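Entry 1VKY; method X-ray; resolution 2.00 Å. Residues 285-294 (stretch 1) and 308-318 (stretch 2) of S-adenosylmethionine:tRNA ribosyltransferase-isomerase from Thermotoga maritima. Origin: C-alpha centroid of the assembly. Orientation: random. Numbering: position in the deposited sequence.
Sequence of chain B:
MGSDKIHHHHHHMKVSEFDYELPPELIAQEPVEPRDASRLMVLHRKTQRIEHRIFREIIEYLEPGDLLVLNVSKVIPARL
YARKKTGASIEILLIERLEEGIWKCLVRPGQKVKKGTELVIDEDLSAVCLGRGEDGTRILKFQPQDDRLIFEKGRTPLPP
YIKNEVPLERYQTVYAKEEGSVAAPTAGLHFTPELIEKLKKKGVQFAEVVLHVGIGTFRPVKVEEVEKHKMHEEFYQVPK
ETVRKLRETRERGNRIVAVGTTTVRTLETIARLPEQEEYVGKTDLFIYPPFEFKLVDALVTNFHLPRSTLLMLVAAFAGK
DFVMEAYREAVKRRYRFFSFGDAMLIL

Stretch 1 285-294: LFIYPPFEFK
Stretch 2, residues 308-318: STLLMLVAAFA

No direct hydrogen bond joins the two stretches; two waters supply the polar links. Water 1 donates to Ile287 O (2.6 Å) and to Thr309 O (2.8 Å). Water 2 accepts from Phe291 N (3.0 Å) and donates to Ala316 O (2.6 Å). Each therefore ties the irregular chain to a helix carbonyl.

Stretch 1 has no regular helix or strand. Its backbone is largely extended, with phi/psi of -101/123 at Ile287, -149/147 at Tyr288 and -72/144 at Pro289. The peptide bond before Pro290 is cis. Stretch 2 is helical from Thr309 to Ala318, with phi/psi near -65/-40 over most of its length. Ser308 (chi1 p) caps it: Leu311 N donates to Ser308 OG at 3.1 Å.

Both chains advance in the same sense through the contact. Ile287 CA lies 5.2 Å from Leu313 CA, and Pro289 CA lies 4.0 Å from Ala316 CA. Ala316 CB points toward stretch 1 and lies 3.7 Å from Pro289 N, 3.8 Å from Ile287 CG2 and 3.7 Å from Phe291 CB. Ile287 is m, t; its CG2 also packs 4.1 Å from Leu313 CG (Leu313 t, t).

Met312 is m, t, t. Its SD meets two aromatic edges, 4.1 Å from Phe286 CZ and 3.8 Å from Tyr288 CE1. Both rings have chi1 t, and their ends come nearer the helix than their CA-to-CB directions suggest. Phe286 CE1 also reaches Thr309 CG2 at 4.1 Å.

Farther along, Phe293 (chi1 m, chi2 80°) points toward the helix. Phe317 (chi1 t, chi2 76°) turns its edge to the Phe293 face. The ring centroids are 4.8 Å apart, the planes at 80°, with Phe317 CD1 3.6 Å from Phe293 CG. Together the stretches bury 516 Å², summed over both sides.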

# COMPACT_ATOMS: atom_id res chain seq x y z
N LEU B 285 16.56 -10.95 17.92
CA LEU B 285 17.14 -12.09 17.20
C LEU B 285 17.34 -11.75 15.75
O LEU B 285 16.39 -11.28 15.11
CB LEU B 285 16.23 -13.31 17.34
CG LEU B 285 16.69 -14.59 16.59
CD1 LEU B 285 18.02 -15.09 17.12
CD2 LEU B 285 15.64 -15.68 16.75
N PHE B 286 18.56 -11.96 15.24
CA PHE B 286 18.88 -11.73 13.85
C PHE B 286 19.13 -13.09 13.17
O PHE B 286 20.06 -13.79 13.54
CB PHE B 286 20.13 -10.83 13.72
CG PHE B 286 20.53 -10.57 12.30
CD1 PHE B 286 19.74 -9.80 11.50
CD2 PHE B 286 21.65 -11.13 11.76
CE1 PHE B 286 20.07 -9.59 10.19
CE2 PHE B 286 21.99 -10.90 10.44
CZ PHE B 286 21.20 -10.12 9.67
N ILE B 287 18.28 -13.46 12.21
CA ILE B 287 18.31 -14.74 11.56
C ILE B 287 19.00 -14.58 10.20
O ILE B 287 18.59 -13.77 9.37
CB ILE B 287 16.90 -15.32 11.42
CG1 ILE B 287 16.24 -15.45 12.79
CG2 ILE B 287 16.93 -16.61 10.58
CD1 ILE B 287 14.75 -15.87 12.77
N TYR B 288 20.05 -15.36 10.02
CA TYR B 288 20.93 -15.27 8.85
C TYR B 288 21.46 -16.68 8.60
O TYR B 288 21.69 -17.42 9.57
CB TYR B 288 22.06 -14.31 9.23
CG TYR B 288 23.00 -13.92 8.12
CD1 TYR B 288 22.70 -12.86 7.28
CD2 TYR B 288 24.20 -14.62 7.92
CE1 TYR B 288 23.54 -12.50 6.24
CE2 TYR B 288 25.06 -14.26 6.85
CZ TYR B 288 24.73 -13.18 6.03
OH TYR B 288 25.55 -12.74 4.97
N PRO B 289 21.70 -17.08 7.35
CA PRO B 289 22.09 -18.49 7.07
C PRO B 289 23.52 -18.77 7.54
O PRO B 289 24.34 -17.90 7.45
CB PRO B 289 22.05 -18.58 5.56
CG PRO B 289 21.57 -17.29 5.05
CD PRO B 289 21.69 -16.28 6.13
N PRO B 290 23.84 -19.96 8.05
CA PRO B 290 22.91 -21.03 8.30
C PRO B 290 22.16 -20.87 9.64
O PRO B 290 22.73 -20.38 10.62
CB PRO B 290 23.83 -22.26 8.33
CG PRO B 290 25.03 -21.74 8.95
CD PRO B 290 25.23 -20.36 8.39
N PHE B 291 20.90 -21.28 9.70
CA PHE B 291 20.14 -21.15 10.96
C PHE B 291 19.26 -22.38 11.15
O PHE B 291 18.65 -22.84 10.19
CB PHE B 291 19.24 -19.89 10.89
CG PHE B 291 18.66 -19.46 12.23
CD1 PHE B 291 19.32 -18.56 13.04
CD2 PHE B 291 17.43 -19.95 12.66
CE1 PHE B 291 18.78 -18.18 14.27
CE2 PHE B 291 16.87 -19.52 13.88
CZ PHE B 291 17.53 -18.63 14.65
N GLU B 292 19.19 -22.88 12.39
CA GLU B 292 18.36 -24.02 12.74
C GLU B 292 17.02 -23.55 13.33
O GLU B 292 16.99 -22.90 14.39
CB GLU B 292 19.06 -24.87 13.81
CG GLU B 292 18.33 -26.15 14.19
CD GLU B 292 18.27 -27.18 13.05
OE1 GLU B 292 19.11 -27.13 12.10
OE2 GLU B 292 17.37 -28.05 13.10
N PHE B 293 15.94 -23.92 12.66
CA PHE B 293 14.61 -23.51 13.07
C PHE B 293 14.08 -24.56 14.05
O PHE B 293 13.86 -25.71 13.69
CB PHE B 293 13.74 -23.27 11.85
CG PHE B 293 14.18 -22.07 11.10
CD1 PHE B 293 15.28 -22.14 10.22
CD2 PHE B 293 13.58 -20.84 11.33
CE1 PHE B 293 15.77 -20.98 9.57
CE2 PHE B 293 14.03 -19.71 10.71
CZ PHE B 293 15.15 -19.76 9.82
N LYS B 294 13.94 -24.17 15.31
CA LYS B 294 13.51 -25.06 16.36
C LYS B 294 12.01 -25.22 16.48
O LYS B 294 11.51 -26.22 17.01
CB LYS B 294 14.07 -24.56 17.69
CG LYS B 294 15.58 -24.66 17.74
CD LYS B 294 16.15 -24.10 19.07
CE LYS B 294 17.67 -24.42 19.20
NZ LYS B 294 18.15 -25.65 18.44
N SER B 308 17.43 -7.37 1.35
CA SER B 308 16.70 -7.07 2.59
C SER B 308 17.09 -8.07 3.67
O SER B 308 17.40 -9.24 3.35
CB SER B 308 15.20 -7.21 2.39
OG SER B 308 14.94 -8.42 1.74
N THR B 309 16.94 -7.68 4.93
CA THR B 309 17.11 -8.65 6.00
C THR B 309 16.03 -9.71 5.98
O THR B 309 16.25 -10.81 6.48
CB THR B 309 17.18 -8.00 7.38
OG1 THR B 309 15.98 -7.24 7.59
CG2 THR B 309 18.29 -7.02 7.47
N LEU B 310 14.85 -9.42 5.42
CA LEU B 310 13.81 -10.45 5.31
C LEU B 310 14.22 -11.55 4.33
O LEU B 310 13.93 -12.71 4.54
CB LEU B 310 12.46 -9.85 4.92
CG LEU B 310 11.93 -8.80 5.92
CD1 LEU B 310 10.53 -8.34 5.57
CD2 LEU B 310 11.91 -9.38 7.32
N LEU B 311 14.86 -11.17 3.24
CA LEU B 311 15.40 -12.14 2.29
C LEU B 311 16.47 -13.00 2.95
O LEU B 311 16.54 -14.23 2.76
CB LEU B 311 15.95 -11.42 1.02
CG LEU B 311 16.57 -12.32 -0.02
CD1 LEU B 311 15.63 -13.48 -0.38
CD2 LEU B 311 16.99 -11.49 -1.24
N MET B 312 17.29 -12.39 3.79
CA MET B 312 18.30 -13.16 4.53
C MET B 312 17.64 -14.20 5.47
O MET B 312 18.11 -15.33 5.59
CB MET B 312 19.21 -12.25 5.35
CG MET B 312 20.07 -11.28 4.51
SD MET B 312 20.77 -10.03 5.59
CE MET B 312 21.45 -8.94 4.31
N LEU B 313 16.54 -13.83 6.12
CA LEU B 313 15.83 -14.78 7.00
C LEU B 313 15.26 -15.94 6.18
O LEU B 313 15.40 -17.09 6.55
CB LEU B 313 14.71 -14.05 7.73
CG LEU B 313 13.80 -14.76 8.73
CD1 LEU B 313 13.14 -13.72 9.66
CD2 LEU B 313 12.74 -15.58 8.04
N VAL B 314 14.57 -15.65 5.09
CA VAL B 314 14.00 -16.70 4.26
C VAL B 314 15.09 -17.60 3.66
O VAL B 314 14.94 -18.82 3.55
CB VAL B 314 13.07 -16.12 3.16
CG1 VAL B 314 12.57 -17.19 2.30
CG2 VAL B 314 11.90 -15.41 3.82
N ALA B 315 16.22 -17.01 3.29
CA ALA B 315 17.36 -17.79 2.81
C ALA B 315 17.85 -18.76 3.90
O ALA B 315 18.17 -19.91 3.61
CB ALA B 315 18.50 -16.82 2.39
N ALA B 316 17.85 -18.32 5.15
CA ALA B 316 18.25 -19.21 6.22
C ALA B 316 17.24 -20.35 6.27
O ALA B 316 17.59 -21.49 6.55
CB ALA B 316 18.31 -18.50 7.54
N PHE B 317 15.97 -20.05 6.03
CA PHE B 317 14.92 -21.08 6.21
C PHE B 317 14.94 -22.14 5.08
O PHE B 317 14.81 -23.33 5.33
CB PHE B 317 13.54 -20.44 6.28
CG PHE B 317 12.48 -21.40 6.67
CD1 PHE B 317 12.36 -21.80 8.01
CD2 PHE B 317 11.65 -21.97 5.74
CE1 PHE B 317 11.41 -22.75 8.39
CE2 PHE B 317 10.67 -22.94 6.14
CZ PHE B 317 10.58 -23.29 7.47
N ALA B 318 15.10 -21.66 3.86
CA ALA B 318 15.02 -22.48 2.65
C ALA B 318 16.36 -22.99 2.15
O ALA B 318 16.40 -23.94 1.40
CB ALA B 318 14.35 -21.69 1.58
O HOH W 1 17.28 -11.55 8.94
O HOH W 2 20.02 -22.28 7.03